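Long-range contact in periplasmic protein (Legionella pneumophila subsp. pneumophila, PDB 4FGQ), which probably acts as a calcium-dependent periplasmic cysteine protease of the LapG type, in the bacterial transglutaminase-like family: residues R108-A113 against H121-F126. Residues are numbered along the deposited sequence; the frame is centred on the assembly and turned at random.
Sequences RITYAA and HMVLSF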
loop_
_atom_site.group_PDB
_atom_site.type_symbol
_atom_site.label_atom_id
_atom_site.label_comp_id
_atom_site.label_asym_id
_atom_site.label_seq_id
_atom_site.Cartn_x
_atom_site.Cartn_y
_atom_site.Cartn_z
ATOM N N ARG A 108 1.906 8.644 -1.876
ATOM C CA ARG A 108 0.660 8.700 -2.630
ATOM C C ARG A 108 0.423 7.392 -3.324
ATOM O O ARG A 108 1.248 6.958 -4.128
ATOM C CB ARG A 108 0.690 9.839 -3.650
ATOM C CG ARG A 108 0.723 11.211 -3.008
ATOM C CD ARG A 108 0.630 12.325 -4.014
ATOM N NE ARG A 108 0.825 13.622 -3.363
ATOM C CZ ARG A 108 0.901 14.784 -4.009
ATOM N NH1 ARG A 108 0.800 14.819 -5.330
ATOM N NH2 ARG A 108 1.089 15.906 -3.329
ATOM N N ILE A 109 -0.692 6.746 -2.988
ATOM C CA ILE A 109 -1.098 5.541 -3.681
ATOM C C ILE A 109 -1.464 5.962 -5.101
ATOM O O ILE A 109 -2.242 6.903 -5.296
ATOM C CB ILE A 109 -2.299 4.894 -2.981
ATOM C CG1 ILE A 109 -1.940 4.545 -1.526
ATOM C CG2 ILE A 109 -2.766 3.658 -3.750
ATOM C CD1 ILE A 109 -3.170 4.251 -0.632
ATOM N N THR A 110 -0.903 5.282 -6.103
ATOM C CA THR A 110 -0.986 5.778 -7.477
ATOM C C THR A 110 -1.638 4.782 -8.417
ATOM O O THR A 110 -1.174 3.653 -8.545
ATOM C CB THR A 110 0.411 6.092 -8.035
ATOM O OG1 THR A 110 1.035 7.075 -7.204
ATOM C CG2 THR A 110 0.324 6.643 -9.458
ATOM N N TYR A 111 -2.684 5.232 -9.094
ATOM C CA TYR A 111 -3.370 4.432 -10.103
ATOM C C TYR A 111 -2.755 4.803 -11.442
ATOM O O TYR A 111 -2.779 5.972 -11.849
ATOM C CB TYR A 111 -4.848 4.777 -10.061
ATOM C CG TYR A 111 -5.766 4.064 -11.038
ATOM C CD1 TYR A 111 -6.559 3.014 -10.618
ATOM C CD2 TYR A 111 -5.900 4.503 -12.340
ATOM C CE1 TYR A 111 -7.436 2.389 -11.488
ATOM C CE2 TYR A 111 -6.769 3.888 -13.212
ATOM C CZ TYR A 111 -7.529 2.830 -12.781
ATOM O OH TYR A 111 -8.405 2.215 -13.653
ATOM N N ALA A 112 -2.193 3.810 -12.121
ATOM C CA ALA A 112 -1.478 4.049 -13.363
ATOM C C ALA A 112 -1.984 3.118 -14.460
ATOM O O ALA A 112 -2.507 2.040 -14.185
ATOM C CB ALA A 112 0.026 3.856 -13.155
ATOM N N ALA A 113 -1.827 3.541 -15.704
ATOM C CA ALA A 113 -2.048 2.640 -16.827
ATOM C C ALA A 113 -0.737 1.874 -17.033
ATOM O O ALA A 113 0.329 2.489 -17.125
ATOM C CB ALA A 113 -2.394 3.434 -18.071
ATOM N N HIS A 121 -2.973 -0.458 -13.209
ATOM C CA HIS A 121 -2.097 -1.048 -12.207
ATOM C C HIS A 121 -1.825 -0.033 -11.117
ATOM O O HIS A 121 -1.480 1.107 -11.409
ATOM C CB HIS A 121 -0.771 -1.453 -12.842
ATOM C CG HIS A 121 0.098 -2.267 -11.939
ATOM N ND1 HIS A 121 -0.236 -3.551 -11.554
ATOM C CD2 HIS A 121 1.275 -1.982 -11.333
ATOM C CE1 HIS A 121 0.703 -4.019 -10.750
ATOM N NE2 HIS A 121 1.633 -3.094 -10.607
ATOM N N MET A 122 -1.957 -0.452 -9.864
ATOM C CA MET A 122 -1.773 0.452 -8.729
ATOM C C MET A 122 -0.434 0.182 -8.067
ATOM O O MET A 122 -0.039 -0.982 -7.882
ATOM C CB MET A 122 -2.892 0.238 -7.703
ATOM C CG MET A 122 -3.024 1.308 -6.622
ATOM S SD MET A 122 -4.047 2.700 -7.179
ATOM C CE MET A 122 -5.724 2.101 -6.974
ATOM N N VAL A 123 0.268 1.255 -7.712
ATOM C CA VAL A 123 1.537 1.165 -6.997
ATOM C C VAL A 123 1.507 2.174 -5.862
ATOM O O VAL A 123 0.550 2.933 -5.744
ATOM C CB VAL A 123 2.736 1.484 -7.907
ATOM C CG1 VAL A 123 2.818 0.456 -9.050
ATOM C CG2 VAL A 123 2.612 2.906 -8.461
ATOM N N LEU A 124 2.555 2.191 -5.039
ATOM C CA LEU A 124 2.698 3.235 -4.026
ATOM C C LEU A 124 3.869 4.115 -4.432
ATOM O O LEU A 124 4.958 3.610 -4.679
ATOM C CB LEU A 124 2.957 2.620 -2.647
ATOM C CG LEU A 124 3.241 3.616 -1.515
ATOM C CD1 LEU A 124 2.106 4.607 -1.408
ATOM C CD2 LEU A 124 3.394 2.844 -0.209
ATOM N N SER A 125 3.631 5.421 -4.547
ATOM C CA SER A 125 4.687 6.357 -4.913
ATOM C C SER A 125 5.210 7.095 -3.689
ATOM O O SER A 125 4.432 7.615 -2.888
ATOM C CB SER A 125 4.158 7.387 -5.922
ATOM O OG SER A 125 3.824 6.767 -7.158
ATOM N N PHE A 126 6.527 7.140 -3.541
ATOM C CA PHE A 126 7.146 7.872 -2.438
ATOM C C PHE A 126 7.828 9.095 -3.012
ATOM O O PHE A 126 8.635 8.974 -3.934
ATOM C CB PHE A 126 8.178 6.987 -1.731
ATOM C CG PHE A 126 9.119 7.756 -0.843
ATOM C CD1 PHE A 126 8.730 8.148 0.428
ATOM C CD2 PHE A 126 10.393 8.103 -1.290
ATOM C CE1 PHE A 126 9.593 8.870 1.241
ATOM C CE2 PHE A 126 11.258 8.815 -0.477
ATOM C CZ PHE A 126 10.859 9.203 0.786
#
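The antiparallel β-hairpin formed by strands 107-114 and 119-126 sets Arg108 against Ser125, Thr110 against Val123 and Ala112 against His121 as hydrogen-bonded pairs. It supplies the two central strands of the six-stranded sheet, flanked by strands 153-159 and 135-137. Each of the three pairs is closed by two backbone bonds, from Arg108 N to Ser125 O at one end to His121 N to Ala112 O, 2.7 Å, at the other. The N-to-C directions of the segments differ by 141°, which fits a twisted antiparallel pair. Between these rungs, Ile109 faces Leu124 and Tyr111 faces Met122 as non-hydrogen-bonded pairs, with CA atoms 4.5 Å apart between Tyr111 and Met122. These four side chains share one face of the sheet, and those of Met122 and Leu124 touch helix 86-100.

Met122 links the two apolar pairs. Its CG lies 3.7 Å from Ile109 CG2, and its SD is 3.6 Å from Tyr111 CB. The chain bends at chi2 (86°) and again at chi3, bringing CE in the plane of the Tyr111 ring to its edge, 3.8 Å from CD1. SD itself sits 79° off the ring normal, an edge-on Met-aromatic contact, while the ring stacks with Tyr157. Met122 also touches Glu87, a calcium ligand of this protein.

His121 touches Cys86, and its NE2 is hydrogen-bonded to Asp138 OD1, an arrangement consistent with a Cys-His-Asp catalytic triad; the hairpin bonds of His121 N and O to Ala112 position its backbone.

On the face carrying Thr110 and Ser125, both hydroxyls are anti to their own carbonyl carbons, and they meet diagonally across the strands: Thr110 OG1 and Ser125 OG are hydrogen-bonded at 2.8 Å.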